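Local coordinates for protein luciferase-like enzymeAMP-CoA-ligase (Zophobas atratus, PDB 4W8O) that is a luciferase-like enzyme of a nonluminescent mealworm, probably an AMP-forming CoA ligase that activates carboxylic acids as adenylates before passing them to coenzyme A, at residues N372-L377 and G406-Y411. Sequence-based numbering, arbitrary orientation.
Sequences NQKGEL and GDIGYY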
loop_
_atom_site.group_PDB
_atom_site.type_symbol
_atom_site.label_atom_id
_atom_site.label_comp_id
_atom_site.label_asym_id
_atom_site.label_seq_id
_atom_site.Cartn_x
_atom_site.Cartn_y
_atom_site.Cartn_z
ATOM N N ASN A 372 -28.976 -6.677 -6.339
ATOM C CA ASN A 372 -29.252 -6.715 -7.786
ATOM C C ASN A 372 -29.870 -5.424 -8.330
ATOM O O ASN A 372 -30.725 -5.452 -9.225
ATOM C CB ASN A 372 -30.127 -7.923 -8.141
ATOM C CG ASN A 372 -29.485 -9.231 -7.744
ATOM O OD1 ASN A 372 -28.458 -9.613 -8.296
ATOM N ND2 ASN A 372 -30.078 -9.918 -6.779
ATOM N N GLN A 373 -29.432 -4.300 -7.767
ATOM C CA GLN A 373 -29.802 -2.972 -8.236
ATOM C C GLN A 373 -28.518 -2.150 -8.324
ATOM O O GLN A 373 -27.901 -1.826 -7.299
ATOM C CB GLN A 373 -30.794 -2.311 -7.281
ATOM C CG GLN A 373 -32.004 -3.171 -6.944
ATOM C CD GLN A 373 -32.985 -2.485 -6.005
ATOM O OE1 GLN A 373 -33.382 -3.045 -4.974
ATOM N NE2 GLN A 373 -33.382 -1.264 -6.353
ATOM N N LYS A 374 -28.100 -1.843 -9.549
ATOM C CA LYS A 374 -26.854 -1.121 -9.762
ATOM C C LYS A 374 -26.976 0.347 -9.354
ATOM O O LYS A 374 -28.031 0.959 -9.489
ATOM C CB LYS A 374 -26.350 -1.267 -11.209
ATOM C CG LYS A 374 -27.197 -0.593 -12.276
ATOM C CD LYS A 374 -26.443 -0.412 -13.588
ATOM C CE LYS A 374 -25.888 1.000 -13.702
ATOM N NZ LYS A 374 -24.868 1.137 -14.784
ATOM N N GLY A 375 -25.891 0.888 -8.816
ATOM C CA GLY A 375 -25.825 2.286 -8.396
ATOM C C GLY A 375 -24.383 2.640 -8.051
ATOM O O GLY A 375 -23.468 1.885 -8.377
ATOM N N GLU A 376 -24.191 3.766 -7.372
ATOM C CA GLU A 376 -22.857 4.251 -7.031
ATOM C C GLU A 376 -22.411 3.625 -5.711
ATOM O O GLU A 376 -23.128 3.715 -4.706
ATOM C CB GLU A 376 -22.851 5.780 -6.910
ATOM C CG GLU A 376 -23.632 6.514 -7.998
ATOM C CD GLU A 376 -23.444 8.027 -7.965
ATOM O OE1 GLU A 376 -23.247 8.600 -6.870
ATOM O OE2 GLU A 376 -23.504 8.653 -9.045
ATOM N N LEU A 377 -21.248 2.979 -5.708
ATOM C CA LEU A 377 -20.688 2.451 -4.455
ATOM C C LEU A 377 -20.183 3.568 -3.557
ATOM O O LEU A 377 -19.361 4.399 -3.965
ATOM C CB LEU A 377 -19.551 1.458 -4.701
ATOM C CG LEU A 377 -20.005 0.009 -4.825
ATOM C CD1 LEU A 377 -20.699 -0.190 -6.162
ATOM C CD2 LEU A 377 -18.831 -0.946 -4.668
ATOM N N GLY A 406 -16.681 6.527 -6.865
ATOM C CA GLY A 406 -16.662 6.788 -8.299
ATOM C C GLY A 406 -16.915 5.550 -9.138
ATOM O O GLY A 406 -16.771 5.597 -10.362
ATOM N N ASP A 407 -17.304 4.449 -8.497
ATOM C CA ASP A 407 -17.571 3.199 -9.197
ATOM C C ASP A 407 -19.062 2.897 -9.167
ATOM O O ASP A 407 -19.753 3.241 -8.208
ATOM C CB ASP A 407 -16.818 2.034 -8.548
ATOM C CG ASP A 407 -15.313 2.187 -8.625
ATOM O OD1 ASP A 407 -14.795 2.426 -9.738
ATOM O OD2 ASP A 407 -14.648 2.058 -7.572
ATOM N N ILE A 408 -19.537 2.257 -10.229
ATOM C CA ILE A 408 -20.902 1.768 -10.338
ATOM C C ILE A 408 -20.858 0.264 -10.123
ATOM O O ILE A 408 -20.010 -0.424 -10.712
ATOM C CB ILE A 408 -21.495 2.076 -11.728
ATOM C CG1 ILE A 408 -21.624 3.587 -11.938
ATOM C CG2 ILE A 408 -22.840 1.399 -11.923
ATOM C CD1 ILE A 408 -22.398 4.320 -10.860
ATOM N N GLY A 409 -21.758 -0.234 -9.270
ATOM C CA GLY A 409 -21.891 -1.672 -9.014
ATOM C C GLY A 409 -23.177 -2.067 -8.285
ATOM O O GLY A 409 -24.142 -1.302 -8.243
ATOM N N TYR A 410 -23.182 -3.274 -7.721
ATOM C CA TYR A 410 -24.328 -3.810 -6.989
ATOM C C TYR A 410 -23.826 -4.951 -6.099
ATOM O O TYR A 410 -22.685 -5.403 -6.265
ATOM C CB TYR A 410 -25.389 -4.348 -7.967
ATOM C CG TYR A 410 -24.913 -5.536 -8.766
ATOM C CD1 TYR A 410 -24.268 -5.362 -9.989
ATOM C CD2 TYR A 410 -25.079 -6.839 -8.291
ATOM C CE1 TYR A 410 -23.814 -6.448 -10.723
ATOM C CE2 TYR A 410 -24.629 -7.932 -9.022
ATOM C CZ TYR A 410 -23.993 -7.726 -10.236
ATOM O OH TYR A 410 -23.543 -8.795 -10.973
ATOM N N TYR A 411 -24.679 -5.425 -5.187
ATOM C CA TYR A 411 -24.360 -6.597 -4.350
ATOM C C TYR A 411 -25.429 -7.697 -4.429
ATOM O O TYR A 411 -26.554 -7.459 -4.862
ATOM C CB TYR A 411 -24.137 -6.200 -2.883
ATOM C CG TYR A 411 -25.344 -5.591 -2.207
ATOM C CD1 TYR A 411 -25.620 -4.238 -2.330
ATOM C CD2 TYR A 411 -26.214 -6.372 -1.442
ATOM C CE1 TYR A 411 -26.720 -3.671 -1.719
ATOM C CE2 TYR A 411 -27.322 -5.814 -0.825
ATOM C CZ TYR A 411 -27.570 -4.461 -0.970
ATOM O OH TYR A 411 -28.660 -3.888 -0.369
HETATM O O HOH W 1 -27.192 -3.916 -5.400
#
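Asp407 meets Leu377 through the backbone: Leu377 N donates to Asp407 O at 2.9 Å, and Glu376 CA adds a CA-H...O contact to the same oxygen. The Asp407 carboxylate serves other strands, in a salt bridge with Arg422 and a hydrogen bond with Tyr322 OH, so an acid suits this buried place. Ile408 opposes Glu376 as a non-hydrogen-bonded pair. CG1 stands beside its own backbone N (chi1 -65°), which carries CD1 to within 3.8 Å of Glu376 CG, while the other branch, CG2, lies 3.6 Å from Lys374 CE and also touches NZ. Its branched chain thus covers aliphatic carbons of two charged residues; Glu376 OE1 pairs with Arg378. An alanine here would probably open a gap beside Glu376 CG and leave the end of Lys374 freer to turn. Gly375 N donates to Gly409 O and Gly409 N to Gly375 O, both at 2.9 Å. Glycine suits Gly409, since a CB would run into Leu377 CD1, already 3.4 Å from Gly409 CA. Tyr410 sets CB 3.6 Å from Gln373 O, and its flat ring suits the nearly parallel ring of Tyr418. At Tyr411, whose buried hydroxyl bonds Val369 O, the pairing widens: a water accepts from Tyr411 N and Gln373 N, and Asn372 N donates to Tyr411 O at 2.9 Å (N-H...O angle 158°). Two neighbouring strands are joined here in the antiparallel sheet of the distorted beta-barrel subdomain, which packs beside the two alpha/beta sheets of the large N-terminal domain in ANL enzymes.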